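Local coordinates for protein phosphothreonine lyase ospF (Shigella flexneri, PDB 3I0U) that acts as a secreted type III virulence effector with phosphothreonine lyase activity, probably eliminating phosphate from phosphothreonine in host MAP kinases, at residues 16-21 / 213-218; 41-46 / 116-121; 82-87 / 162-167. One frame throughout, in Å; residues are numbered along the deposited sequence.

Contact 1: 16-21 / 213-218; sequences NILYNQ and YRLMIE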
ATOM      1  N   ASN A  16      13.575   5.737  18.467  1.00 70.63           N
ATOM      2  CA  ASN A  16      14.223   4.500  18.894  1.00 70.81           C
ATOM      3  C   ASN A  16      13.286   3.628  19.705  1.00 71.06           C
ATOM      4  O   ASN A  16      13.426   2.392  19.672  1.00 71.33           O
ATOM      5  CB  ASN A  16      15.517   4.765  19.677  1.00 70.67           C
ATOM      6  CG  ASN A  16      16.607   5.444  18.837  1.00 70.48           C
ATOM      7  OD1 ASN A  16      16.477   5.604  17.614  1.00 71.17           O
ATOM      8  ND2 ASN A  16      17.681   5.865  19.503  1.00 69.62           N
ATOM      9  N   ILE A  17      12.344   4.277  20.413  1.00 71.09           N
ATOM     10  CA  ILE A  17      11.256   3.596  21.128  1.00 71.28           C
ATOM     11  C   ILE A  17      10.461   2.745  20.134  1.00 71.52           C
ATOM     12  O   ILE A  17      10.272   1.532  20.347  1.00 71.72           O
ATOM     13  CB  ILE A  17      10.342   4.599  21.914  1.00 71.11           C
ATOM     14  CG1 ILE A  17      10.984   4.949  23.256  1.00 71.77           C
ATOM     15  CG2 ILE A  17       8.941   4.010  22.204  1.00 71.22           C
ATOM     16  CD1 ILE A  17      10.650   6.355  23.808  1.00 71.22           C
ATOM     17  N   LEU A  18      10.053   3.379  19.038  1.00 71.63           N
ATOM     18  CA  LEU A  18       9.343   2.701  17.964  1.00 71.77           C
ATOM     19  C   LEU A  18      10.190   1.616  17.312  1.00 72.00           C
ATOM     20  O   LEU A  18       9.697   0.495  17.157  1.00 72.65           O
ATOM     21  CB  LEU A  18       8.836   3.709  16.921  1.00 71.59           C
ATOM     22  CG  LEU A  18       7.663   4.632  17.331  1.00 71.79           C
ATOM     23  CD1 LEU A  18       7.217   5.541  16.174  1.00 69.36           C
ATOM     24  CD2 LEU A  18       6.458   3.841  17.895  1.00 72.16           C
ATOM     25  N   TYR A  19      11.459   1.941  17.007  1.00 72.07           N
ATOM     26  CA  TYR A  19      12.368   1.088  16.217  1.00 71.98           C
ATOM     27  C   TYR A  19      12.604  -0.256  16.867  1.00 71.94           C
ATOM     28  O   TYR A  19      12.435  -1.300  16.227  1.00 72.28           O
ATOM     29  CB  TYR A  19      13.719   1.784  15.956  1.00 71.89           C
ATOM     30  CG  TYR A  19      14.694   0.989  15.088  1.00 72.04           C
ATOM     31  CD1 TYR A  19      14.515   0.895  13.690  1.00 72.44           C
ATOM     32  CD2 TYR A  19      15.788   0.323  15.664  1.00 72.77           C
ATOM     33  CE1 TYR A  19      15.405   0.150  12.883  1.00 72.68           C
ATOM     34  CE2 TYR A  19      16.687  -0.416  14.883  1.00 72.42           C
ATOM     35  CZ  TYR A  19      16.498  -0.486  13.493  1.00 73.05           C
ATOM     36  OH  TYR A  19      17.385  -1.213  12.718  1.00 72.77           O
ATOM     37  N   ASN A  20      12.967  -0.227  18.138  1.00 72.08           N
ATOM     38  CA  ASN A  20      13.231  -1.452  18.864  1.00 72.33           C
ATOM     39  C   ASN A  20      12.004  -2.278  19.189  1.00 72.62           C
ATOM     40  O   ASN A  20      12.130  -3.495  19.422  1.00 73.16           O
ATOM     41  CB  ASN A  20      13.986  -1.165  20.145  1.00 72.33           C
ATOM     42  CG  ASN A  20      15.456  -0.991  19.911  1.00 72.59           C
ATOM     43  OD1 ASN A  20      16.158  -1.922  19.482  1.00 72.71           O
ATOM     44  ND2 ASN A  20      15.949   0.216  20.192  1.00 72.78           N
ATOM     45  N   GLN A  21      10.830  -1.637  19.218  1.00 72.56           N
ATOM     46  CA  GLN A  21       9.601  -2.397  19.432  1.00 72.58           C
ATOM     47  C   GLN A  21       9.246  -3.266  18.232  1.00 72.39           C
ATOM     48  O   GLN A  21       8.859  -4.418  18.398  1.00 72.78           O
ATOM     49  CB  GLN A  21       8.454  -1.488  19.859  1.00 72.34           C
ATOM     50  CG  GLN A  21       8.456  -1.245  21.365  1.00 72.46           C
ATOM     51  CD  GLN A  21       7.414  -0.227  21.831  1.00 72.79           C
ATOM     52  OE1 GLN A  21       6.701   0.384  21.016  1.00 72.50           O
ATOM     53  NE2 GLN A  21       7.321  -0.047  23.162  1.00 71.99           N
ATOM     54  N   TYR A 213       9.861   6.511   6.902  1.00 71.89           N
ATOM     55  CA  TYR A 213      10.588   5.734   5.883  1.00 71.73           C
ATOM     56  C   TYR A 213      11.740   4.944   6.453  1.00 71.76           C
ATOM     57  O   TYR A 213      11.974   3.789   6.059  1.00 72.06           O
ATOM     58  CB  TYR A 213      11.110   6.611   4.752  1.00 71.38           C
ATOM     59  CG  TYR A 213      11.918   5.862   3.696  1.00 70.83           C
ATOM     60  CD1 TYR A 213      11.320   4.908   2.860  1.00 70.63           C
ATOM     61  CD2 TYR A 213      13.276   6.109   3.538  1.00 69.88           C
ATOM     62  CE1 TYR A 213      12.076   4.237   1.895  1.00 71.70           C
ATOM     63  CE2 TYR A 213      14.030   5.448   2.582  1.00 69.94           C
ATOM     64  CZ  TYR A 213      13.436   4.521   1.776  1.00 70.87           C
ATOM     65  OH  TYR A 213      14.214   3.880   0.859  1.00 70.95           O
ATOM     66  N   ARG A 214      12.455   5.588   7.374  1.00 72.07           N
ATOM     67  CA  ARG A 214      13.565   4.976   8.079  1.00 72.11           C
ATOM     68  C   ARG A 214      13.084   3.717   8.772  1.00 72.17           C
ATOM     69  O   ARG A 214      13.707   2.667   8.634  1.00 72.90           O
ATOM     70  CB  ARG A 214      14.215   5.954   9.069  1.00 72.26           C
ATOM     71  CG  ARG A 214      14.905   7.150   8.400  1.00 72.27           C
ATOM     72  CD  ARG A 214      16.302   7.428   8.981  1.00 71.95           C
ATOM     73  NE  ARG A 214      16.264   7.967  10.343  1.00 72.26           N
ATOM     74  CZ  ARG A 214      16.918   7.462  11.400  1.00 72.98           C
ATOM     75  NH1 ARG A 214      16.777   8.053  12.574  1.00 73.34           N
ATOM     76  NH2 ARG A 214      17.713   6.381  11.312  1.00 71.38           N
ATOM     77  N   LEU A 215      11.930   3.801   9.425  1.00 71.76           N
ATOM     78  CA  LEU A 215      11.331   2.638  10.077  1.00 71.93           C
ATOM     79  C   LEU A 215      10.927   1.519   9.107  1.00 71.86           C
ATOM     80  O   LEU A 215      10.809   0.355   9.508  1.00 72.08           O
ATOM     81  CB  LEU A 215      10.163   3.048  10.993  1.00 71.70           C
ATOM     82  CG  LEU A 215      10.487   4.033  12.111  1.00 71.89           C
ATOM     83  CD1 LEU A 215       9.281   4.784  12.611  1.00 71.11           C
ATOM     84  CD2 LEU A 215      11.226   3.352  13.296  1.00 74.41           C
ATOM     85  N   MET A 216      10.755   1.857   7.839  1.00 71.88           N
ATOM     86  CA  MET A 216      10.332   0.859   6.864  1.00 72.09           C
ATOM     87  C   MET A 216      11.466  -0.053   6.397  1.00 72.16           C
ATOM     88  O   MET A 216      11.249  -1.247   6.170  1.00 72.30           O
ATOM     89  CB  MET A 216       9.611   1.521   5.689  1.00 71.48           C
ATOM     90  CG  MET A 216       8.254   2.109   6.044  1.00 71.80           C
ATOM     91  SD  MET A 216       7.008   0.920   6.601  1.00 74.35           S
ATOM     92  CE  MET A 216       6.974   1.108   8.406  1.00 72.38           C
ATOM     93  N   ILE A 217      12.665   0.517   6.305  1.00 72.15           N
ATOM     94  CA  ILE A 217      13.779  -0.102   5.592  1.00 72.48           C
ATOM     95  C   ILE A 217      14.946  -0.542   6.490  1.00 73.30           C
ATOM     96  O   ILE A 217      15.652  -1.516   6.192  1.00 73.91           O
ATOM     97  CB  ILE A 217      14.320   0.831   4.475  1.00 72.53           C
ATOM     98  CG1 ILE A 217      14.776   2.183   5.017  1.00 72.34           C
ATOM     99  CG2 ILE A 217      13.260   1.115   3.473  1.00 72.79           C
ATOM    100  CD1 ILE A 217      15.922   2.769   4.258  1.00 71.03           C
ATOM    101  N   GLU A 218      15.148   0.140   7.611  1.00 73.14           N
ATOM    102  CA  GLU A 218      16.309  -0.150   8.421  1.00 73.65           C
ATOM    103  C   GLU A 218      16.049  -1.382   9.285  1.00 73.85           C
ATOM    104  O   GLU A 218      14.984  -1.975   9.101  1.00 73.81           O
ATOM    105  CB  GLU A 218      16.712   1.084   9.251  1.00 73.51           C
ATOM    106  CG  GLU A 218      17.057   2.307   8.371  1.00 73.99           C
ATOM    107  CD  GLU A 218      17.441   3.569   9.143  1.00 74.52           C
ATOM    108  OE1 GLU A 218      17.224   3.647  10.376  1.00 75.36           O
ATOM    109  OE2 GLU A 218      17.969   4.501   8.495  1.00 75.27           O
TER
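Tyr-19 and Leu-215 carry most of this helix-to-helix contact, with Glu-218 closing it at the far end of the tyrosine ring. With CG of Tyr-19 anti to the backbone N (chi1 -177°), the ring swings out from its helix until its far edge meets Glu-218. Leu-215 uses its two methyls separately. Its CD2 lies at the root of the tyrosine, 3.9 Å from Tyr-19 CA and 4.0 Å from Tyr-19 CB, near the plane of the ring and at its edge, whereas its CD1 meets Leu-18 CD1 at 4.2 Å, the two leucines crossing at about a right angle. The pairing illustrates how a chain's two terminal helices can be joined by a few apolar side chains: helix 11-22 lies against helix 211-217, and Leu-215 also touches Phe-15 and, on helix 147-166, Leu-150. Farther along the ring, Tyr-19 CE1 is 4.0 Å from Glu-218 CB, and Tyr-19 OH is 3.7 Å from Glu-218 C, again at the ring edge. The carboxylate is turned 80° from the ring plane and is held within its own segment, where Glu-218 OE1 forms a 2.9 Å salt bridge with Arg-214 NH2.

Contact 2: 41-46 / 116-121; sequences DICQSF and DMNRVS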
ATOM      1  N   ASP A  41     -13.964  -6.977 -12.772  1.00 72.05           N
ATOM      2  CA  ASP A  41     -15.047  -6.718 -11.820  1.00 72.04           C
ATOM      3  C   ASP A  41     -14.910  -5.361 -11.134  1.00 72.29           C
ATOM      4  O   ASP A  41     -15.894  -4.628 -11.067  1.00 72.39           O
ATOM      5  CB  ASP A  41     -15.171  -7.803 -10.751  1.00 72.16           C
ATOM      6  CG  ASP A  41     -15.550  -9.156 -11.312  1.00 72.64           C
ATOM      7  OD1 ASP A  41     -16.246  -9.231 -12.345  1.00 72.74           O
ATOM      8  OD2 ASP A  41     -15.134 -10.165 -10.699  1.00 74.21           O
ATOM      9  N   ILE A  42     -13.708  -5.017 -10.645  1.00 72.49           N
ATOM     10  CA  ILE A  42     -13.488  -3.704 -10.024  1.00 72.42           C
ATOM     11  C   ILE A  42     -13.555  -2.551 -11.033  1.00 72.87           C
ATOM     12  O   ILE A  42     -13.844  -1.411 -10.648  1.00 73.40           O
ATOM     13  CB  ILE A  42     -12.202  -3.619  -9.166  1.00 72.80           C
ATOM     14  CG1 ILE A  42     -10.929  -3.792 -10.001  1.00 72.51           C
ATOM     15  CG2 ILE A  42     -12.204  -4.667  -8.065  1.00 72.34           C
ATOM     16  CD1 ILE A  42      -9.712  -3.298  -9.311  1.00 69.80           C
ATOM     17  N   CYS A  43     -13.365  -2.843 -12.329  1.00 72.94           N
ATOM     18  CA  CYS A  43     -13.462  -1.796 -13.361  1.00 72.38           C
ATOM     19  C   CYS A  43     -14.886  -1.292 -13.623  1.00 72.57           C
ATOM     20  O   CYS A  43     -15.078  -0.197 -14.141  1.00 72.74           O
ATOM     21  CB  CYS A  43     -12.751  -2.232 -14.634  1.00 72.23           C
ATOM     22  SG  CYS A  43     -10.961  -2.123 -14.424  1.00 71.47           S
ATOM     23  N   GLN A  44     -15.870  -2.083 -13.207  1.00 72.61           N
ATOM     24  CA  GLN A  44     -17.279  -1.846 -13.466  1.00 72.49           C
ATOM     25  C   GLN A  44     -18.059  -1.500 -12.224  1.00 73.28           C
ATOM     26  O   GLN A  44     -19.136  -0.916 -12.303  1.00 73.54           O
ATOM     27  CB  GLN A  44     -17.841  -3.088 -14.099  1.00 72.17           C
ATOM     28  CG  GLN A  44     -17.161  -3.308 -15.425  1.00 72.26           C
ATOM     29  CD  GLN A  44     -17.117  -4.738 -15.821  1.00 72.77           C
ATOM     30  OE1 GLN A  44     -18.148  -5.350 -16.133  1.00 73.60           O
ATOM     31  NE2 GLN A  44     -15.923  -5.291 -15.844  1.00 72.70           N
ATOM     32  N   SER A  45     -17.487  -1.861 -11.084  1.00 75.15           N
ATOM     33  CA  SER A  45     -17.976  -1.532  -9.753  1.00 76.58           C
ATOM     34  C   SER A  45     -18.177  -0.028  -9.555  1.00 77.53           C
ATOM     35  O   SER A  45     -17.278   0.664  -9.050  1.00 78.80           O
ATOM     36  CB  SER A  45     -16.960  -2.042  -8.702  1.00 76.29           C
ATOM     37  OG  SER A  45     -17.277  -3.334  -8.193  1.00 75.74           O
ATOM     38  N   PHE A  46     -19.342   0.476  -9.951  1.00 78.43           N
ATOM     39  CA  PHE A  46     -19.692   1.857  -9.642  1.00 78.64           C
ATOM     40  C   PHE A  46     -19.618   2.039  -8.111  1.00 78.81           C
ATOM     41  O   PHE A  46     -18.756   2.777  -7.630  1.00 79.16           O
ATOM     42  CB  PHE A  46     -21.048   2.211 -10.201  1.00 78.18           C
ATOM     43  CG  PHE A  46     -21.044   2.578 -11.684  1.00 79.69           C
ATOM     44  CD1 PHE A  46     -19.970   2.239 -12.527  1.00 79.39           C
ATOM     45  CD2 PHE A  46     -22.169   3.245 -12.250  1.00 78.24           C
ATOM     46  CE1 PHE A  46     -20.008   2.572 -13.889  1.00 80.52           C
ATOM     47  CE2 PHE A  46     -22.212   3.579 -13.607  1.00 77.42           C
ATOM     48  CZ  PHE A  46     -21.149   3.250 -14.434  1.00 78.13           C
ATOM     49  N   ASP A 116      -7.229   2.333 -13.683  1.00 71.69           N
ATOM     50  CA  ASP A 116      -8.144   1.650 -14.582  1.00 71.57           C
ATOM     51  C   ASP A 116      -7.514   1.690 -15.978  1.00 71.80           C
ATOM     52  O   ASP A 116      -7.767   2.620 -16.771  1.00 72.04           O
ATOM     53  CB  ASP A 116      -9.518   2.356 -14.505  1.00 71.30           C
ATOM     54  CG  ASP A 116     -10.609   1.744 -15.423  1.00 71.93           C
ATOM     55  OD1 ASP A 116     -11.763   2.248 -15.316  1.00 72.02           O
ATOM     56  OD2 ASP A 116     -10.355   0.816 -16.245  1.00 71.54           O
ATOM     57  N   MET A 117      -6.727   0.651 -16.281  1.00 72.08           N
ATOM     58  CA  MET A 117      -6.067   0.427 -17.588  1.00 72.65           C
ATOM     59  C   MET A 117      -6.842   0.730 -18.868  1.00 72.85           C
ATOM     60  O   MET A 117      -6.217   0.820 -19.915  1.00 73.54           O
ATOM     61  CB  MET A 117      -5.571  -1.011 -17.711  1.00 73.20           C
ATOM     62  CG  MET A 117      -4.375  -1.381 -16.880  1.00 74.22           C
ATOM     63  SD  MET A 117      -3.524   0.101 -16.265  1.00 81.08           S
ATOM     64  CE  MET A 117      -2.290   0.420 -17.523  1.00 75.31           C
ATOM     65  N   ASN A 118      -8.171   0.879 -18.785  1.00 72.67           N
ATOM     66  CA  ASN A 118      -9.042   1.225 -19.941  1.00 72.65           C
ATOM     67  C   ASN A 118      -9.267   2.717 -20.085  1.00 72.67           C
ATOM     68  O   ASN A 118      -9.534   3.196 -21.154  1.00 72.76           O
ATOM     69  CB  ASN A 118     -10.424   0.563 -19.812  1.00 72.48           C
ATOM     70  CG  ASN A 118     -10.335  -0.914 -19.446  1.00 73.39           C
ATOM     71  OD1 ASN A 118     -10.174  -1.753 -20.325  1.00 73.36           O
ATOM     72  ND2 ASN A 118     -10.417  -1.234 -18.130  1.00 73.66           N
ATOM     73  N   ARG A 119      -9.176   3.449 -18.984  1.00 73.51           N
ATOM     74  CA  ARG A 119      -9.329   4.902 -19.000  1.00 73.32           C
ATOM     75  C   ARG A 119      -8.019   5.657 -19.277  1.00 73.57           C
ATOM     76  O   ARG A 119      -8.055   6.769 -19.761  1.00 73.67           O
ATOM     77  CB  ARG A 119      -9.987   5.370 -17.697  1.00 72.97           C
ATOM     78  CG  ARG A 119     -11.464   5.693 -17.912  1.00 73.72           C
ATOM     79  CD  ARG A 119     -12.407   4.553 -17.566  1.00 74.37           C
ATOM     80  NE  ARG A 119     -12.884   4.686 -16.153  1.00 75.63           N
ATOM     81  CZ  ARG A 119     -14.068   5.252 -15.793  1.00 74.94           C
ATOM     82  NH1 ARG A 119     -14.914   5.742 -16.734  1.00 73.33           N
ATOM     83  NH2 ARG A 119     -14.411   5.324 -14.477  1.00 74.90           N
ATOM     84  N   VAL A 120      -6.872   5.020 -19.036  1.00 74.27           N
ATOM     85  CA  VAL A 120      -5.550   5.691 -19.066  1.00 75.16           C
ATOM     86  C   VAL A 120      -4.881   5.996 -20.479  1.00 75.70           C
ATOM     87  O   VAL A 120      -5.284   5.423 -21.520  1.00 75.56           O
ATOM     88  CB  VAL A 120      -4.607   4.917 -18.106  1.00 75.25           C
ATOM     89  CG1 VAL A 120      -3.912   3.746 -18.835  1.00 75.97           C
ATOM     90  CG2 VAL A 120      -3.654   5.863 -17.310  1.00 75.08           C
ATOM     91  N   SER A 121      -3.907   6.939 -20.499  1.00 76.22           N
ATOM     92  CA  SER A 121      -2.950   7.168 -21.651  1.00 75.76           C
ATOM     93  C   SER A 121      -1.689   6.303 -21.483  1.00 75.94           C
ATOM     94  O   SER A 121      -1.256   6.035 -20.323  1.00 75.61           O
ATOM     95  CB  SER A 121      -2.499   8.624 -21.696  1.00 75.17           C
ATOM     96  OG  SER A 121      -3.068   9.278 -22.796  1.00 76.60           O
TER
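Cys-43 directs its sulfur at two polar side chains of the 116-121 loop: SG lies 3.5 Å from Asp-116 OD2 and 3.8 Å from Asn-118 ND2. The thiol reaches them from helix 39-44, its CB already pointing at the loop. Asp-116 extends to meet it with CG anti to the backbone N (chi1 180°).

The two loop side chains are themselves coupled. Asn-118 ND2 donates to Asp-116 OD2 at 2.8 Å in a nearly straight bond (166°), with the oxygen close to the amide plane and approached nearly along its C-O axis. A weak bond from Asn-118 N to the same oxygen gives the bend the character of an Asx turn, and the backbone reinforces it, Arg-119 N reaching Asp-116 O at 2.8 Å. On the other carboxylate oxygen, Arg-119 NE makes a 2.8 Å salt bridge with Asp-116 OD1, though the N-H is poorly aligned and the hydrogen bond within it is weak.

One shell farther out, Asn-57 ties the halves together: its ND2 bonds both Cys-43 O and Asp-116 OD1, while its OD1 accepts from Arg-119 NH2. Ile-64 of strand 63-68 touches both Cys-43 and Asp-116. The buried carboxylate thus has nitrogen donors on both oxygens, which would be expected to stabilise its negative charge and hold its rotation, so the oxygen nearest the cysteine sulfur is probably kept in a fixed orientation.

Contact 3: 82-87 / 162-167; sequences FHISIA and SNLLRS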
ATOM      1  N   PHE A  82       2.611   4.462  -0.296  1.00 71.08           N
ATOM      2  CA  PHE A  82       3.423   3.654  -1.161  1.00 70.62           C
ATOM      3  C   PHE A  82       2.774   3.503  -2.515  1.00 71.10           C
ATOM      4  O   PHE A  82       1.550   3.451  -2.626  1.00 70.98           O
ATOM      5  CB  PHE A  82       3.537   2.258  -0.593  1.00 70.82           C
ATOM      6  CG  PHE A  82       4.143   2.204   0.775  1.00 71.11           C
ATOM      7  CD1 PHE A  82       5.517   2.158   0.924  1.00 70.41           C
ATOM      8  CD2 PHE A  82       3.332   2.171   1.920  1.00 71.72           C
ATOM      9  CE1 PHE A  82       6.062   2.117   2.164  1.00 72.30           C
ATOM     10  CE2 PHE A  82       3.871   2.136   3.170  1.00 71.27           C
ATOM     11  CZ  PHE A  82       5.228   2.107   3.311  1.00 72.32           C
ATOM     12  N   HIS A  83       3.598   3.368  -3.542  1.00 71.02           N
ATOM     13  CA  HIS A  83       3.107   3.047  -4.853  1.00 70.89           C
ATOM     14  C   HIS A  83       3.605   1.653  -5.140  1.00 71.09           C
ATOM     15  O   HIS A  83       4.627   1.253  -4.584  1.00 71.13           O
ATOM     16  CB  HIS A  83       3.646   4.041  -5.881  1.00 70.26           C
ATOM     17  CG  HIS A  83       3.194   5.452  -5.654  1.00 71.46           C
ATOM     18  ND1 HIS A  83       1.895   5.863  -5.873  1.00 71.89           N
ATOM     19  CD2 HIS A  83       3.869   6.554  -5.245  1.00 69.52           C
ATOM     20  CE1 HIS A  83       1.795   7.157  -5.619  1.00 70.15           C
ATOM     21  NE2 HIS A  83       2.977   7.594  -5.226  1.00 69.37           N
ATOM     22  N   ILE A  84       2.890   0.907  -5.988  1.00 70.92           N
ATOM     23  CA  ILE A  84       3.431  -0.343  -6.532  1.00 70.56           C
ATOM     24  C   ILE A  84       3.480  -0.103  -8.017  1.00 70.89           C
ATOM     25  O   ILE A  84       2.501   0.322  -8.583  1.00 71.33           O
ATOM     26  CB  ILE A  84       2.546  -1.556  -6.256  1.00 70.82           C
ATOM     27  CG1 ILE A  84       2.116  -1.618  -4.779  1.00 69.77           C
ATOM     28  CG2 ILE A  84       3.272  -2.842  -6.629  1.00 70.06           C
ATOM     29  CD1 ILE A  84       1.200  -2.801  -4.472  1.00 69.24           C
ATOM     30  N   SER A  85       4.629  -0.353  -8.637  1.00 71.35           N
ATOM     31  CA  SER A  85       4.878  -0.090 -10.065  1.00 71.10           C
ATOM     32  C   SER A  85       5.117  -1.391 -10.877  1.00 71.34           C
ATOM     33  O   SER A  85       6.058  -2.174 -10.599  1.00 70.53           O
ATOM     34  CB  SER A  85       6.078   0.855 -10.216  1.00 71.23           C
ATOM     35  OG  SER A  85       5.746   2.215  -9.916  1.00 71.59           O
ATOM     36  N   ILE A  86       4.229  -1.618 -11.855  1.00 70.37           N
ATOM     37  CA  ILE A  86       4.200  -2.839 -12.625  1.00 69.73           C
ATOM     38  C   ILE A  86       4.384  -2.422 -14.084  1.00 69.75           C
ATOM     39  O   ILE A  86       4.041  -1.282 -14.446  1.00 69.84           O
ATOM     40  CB  ILE A  86       2.850  -3.553 -12.430  1.00 69.98           C
ATOM     41  CG1 ILE A  86       2.468  -3.642 -10.939  1.00 70.66           C
ATOM     42  CG2 ILE A  86       2.811  -4.927 -13.146  1.00 68.70           C
ATOM     43  CD1 ILE A  86       3.463  -4.427 -10.025  1.00 71.08           C
ATOM     44  N   ALA A  87       4.960  -3.296 -14.914  1.00 68.96           N
ATOM     45  CA  ALA A  87       4.876  -3.116 -16.370  1.00 69.03           C
ATOM     46  C   ALA A  87       3.424  -3.004 -16.869  1.00 68.72           C
ATOM     47  O   ALA A  87       2.544  -3.688 -16.390  1.00 67.88           O
ATOM     48  CB  ALA A  87       5.572  -4.218 -17.078  1.00 68.93           C
ATOM     49  N   SER A 162       7.398 -10.075  -2.365  1.00 72.13           N
ATOM     50  CA  SER A 162       7.656 -11.489  -2.476  1.00 71.46           C
ATOM     51  C   SER A 162       6.689 -12.187  -3.448  1.00 71.54           C
ATOM     52  O   SER A 162       7.067 -13.055  -4.211  1.00 71.66           O
ATOM     53  CB  SER A 162       7.527 -12.072  -1.083  1.00 70.62           C
ATOM     54  OG  SER A 162       7.392 -13.452  -1.136  1.00 71.08           O
ATOM     55  N   ASN A 163       5.431 -11.795  -3.420  1.00 71.48           N
ATOM     56  CA  ASN A 163       4.448 -12.416  -4.281  1.00 71.21           C
ATOM     57  C   ASN A 163       4.617 -12.020  -5.730  1.00 71.34           C
ATOM     58  O   ASN A 163       4.405 -12.842  -6.622  1.00 71.88           O
ATOM     59  CB  ASN A 163       3.036 -12.052  -3.839  1.00 71.13           C
ATOM     60  CG  ASN A 163       2.505 -12.977  -2.780  1.00 71.29           C
ATOM     61  OD1 ASN A 163       2.728 -12.787  -1.591  1.00 72.84           O
ATOM     62  ND2 ASN A 163       1.803 -13.978  -3.198  1.00 70.38           N
ATOM     63  N   LEU A 164       4.975 -10.760  -5.973  1.00 71.04           N
ATOM     64  CA  LEU A 164       5.242 -10.281  -7.327  1.00 70.45           C
ATOM     65  C   LEU A 164       6.480 -10.903  -7.888  1.00 70.10           C
ATOM     66  O   LEU A 164       6.465 -11.359  -9.007  1.00 70.05           O
ATOM     67  CB  LEU A 164       5.424  -8.784  -7.320  1.00 70.71           C
ATOM     68  CG  LEU A 164       4.321  -7.798  -7.705  1.00 71.04           C
ATOM     69  CD1 LEU A 164       2.935  -8.426  -7.970  1.00 70.60           C
ATOM     70  CD2 LEU A 164       4.283  -6.708  -6.687  1.00 69.35           C
ATOM     71  N   LEU A 165       7.547 -10.955  -7.090  1.00 70.04           N
ATOM     72  CA  LEU A 165       8.820 -11.504  -7.565  1.00 69.73           C
ATOM     73  C   LEU A 165       8.696 -12.986  -7.923  1.00 69.51           C
ATOM     74  O   LEU A 165       9.264 -13.466  -8.900  1.00 69.73           O
ATOM     75  CB  LEU A 165       9.955 -11.222  -6.556  1.00 69.95           C
ATOM     76  CG  LEU A 165      11.354 -11.821  -6.796  1.00 70.52           C
ATOM     77  CD1 LEU A 165      11.936 -11.231  -8.104  1.00 71.02           C
ATOM     78  CD2 LEU A 165      12.307 -11.611  -5.606  1.00 68.87           C
ATOM     79  N   ARG A 166       7.896 -13.708  -7.170  1.00 69.29           N
ATOM     80  CA  ARG A 166       7.892 -15.120  -7.357  1.00 69.97           C
ATOM     81  C   ARG A 166       6.939 -15.571  -8.430  1.00 69.71           C
ATOM     82  O   ARG A 166       7.034 -16.652  -8.960  1.00 69.82           O
ATOM     83  CB  ARG A 166       7.802 -15.831  -6.010  1.00 70.29           C
ATOM     84  CG  ARG A 166       9.138 -15.506  -5.164  1.00 71.52           C
ATOM     85  CD  ARG A 166       9.104 -15.883  -3.685  1.00 71.91           C
ATOM     86  NE  ARG A 166       7.830 -15.520  -3.046  1.00 75.67           N
ATOM     87  CZ  ARG A 166       6.984 -16.363  -2.420  1.00 76.12           C
ATOM     88  NH1 ARG A 166       7.272 -17.670  -2.288  1.00 72.53           N
ATOM     89  NH2 ARG A 166       5.839 -15.870  -1.898  1.00 75.23           N
ATOM     90  N   SER A 167       6.047 -14.693  -8.822  1.00 70.20           N
ATOM     91  CA  SER A 167       5.321 -14.905 -10.072  1.00 70.42           C
ATOM     92  C   SER A 167       6.024 -14.239 -11.263  1.00 70.61           C
ATOM     93  O   SER A 167       5.477 -14.212 -12.361  1.00 70.93           O
ATOM     94  CB  SER A 167       3.885 -14.415  -9.975  1.00 70.74           C
ATOM     95  OG  SER A 167       3.248 -14.862  -8.769  1.00 72.28           O
TER
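Leu-164 joins helix 147-166 to strand 80-84 and the residues just after it, meeting Ile-84 and Ile-86 with a single branch. Its CB points from the helix toward the strand, but the touching begins one atom later: Leu-164 CG comes to 4.2 Å from Ile-86 CD1. From CG the branches part. CD2 faces both isoleucines at once, 4.0 Å from Ile-84 CG2 and 4.1 Å from Ile-86 CD1, the two lying side by side in front of it, whereas CD1 lies farther from both.

The isoleucines offer different branches to that one methyl. Ile-84 presents its CG2, which is anti to the backbone N, and its side chain crosses the leucine obliquely. Ile-86 instead reaches over with the end of its longer branch and crosses at about a right angle. Two residues apart on an extended chain, both can meet the same helix while Ser-85 between them points away. This is a compact example of helix-on-sheet packing in an alpha-plus-beta fold: an antiparallel sheet carries helices 91-102 and 147-166 against it, and Leu-98 of helix 91-102 touches both Ile-84 and Leu-164. Leu-160, one turn before Leu-164, also touches Ile-84, and Phe-132 of the neighbouring strand packs against both isoleucines.

On the helix, the closing turn is tied by polar groups. Ser-162 O accepts from Arg-166 N at 3.1 Å and from Arg-166 NE at 2.8 Å, the two arriving from opposite faces of the carbonyl plane, and Ser-167 OG bonds to Asn-163 O at 3.2 Å.

Overall arrangement
From the N terminus, helix 11-22 comes first, and contact 1 joins it to helix 211-217 at the very end, closing a loop that encloses nearly the whole chain. Contacts 2 and 3 both nest inside it. Contact 2 opens at helix 39-44; before its partner, the loop after strand 111-115, is reached, strand 80-84 has already opened contact 3, which closes only at the end of helix 147-166. Contacts 2 and 3 therefore cross. Contacts 1 and 2 lie on opposite sides of the chain's centre, their centres 37 Å apart. Contact 3 adjoins contact 1 where Met-216 SD packs 3.9 Å from Phe-82 CZ, connecting sheet and terminal helix.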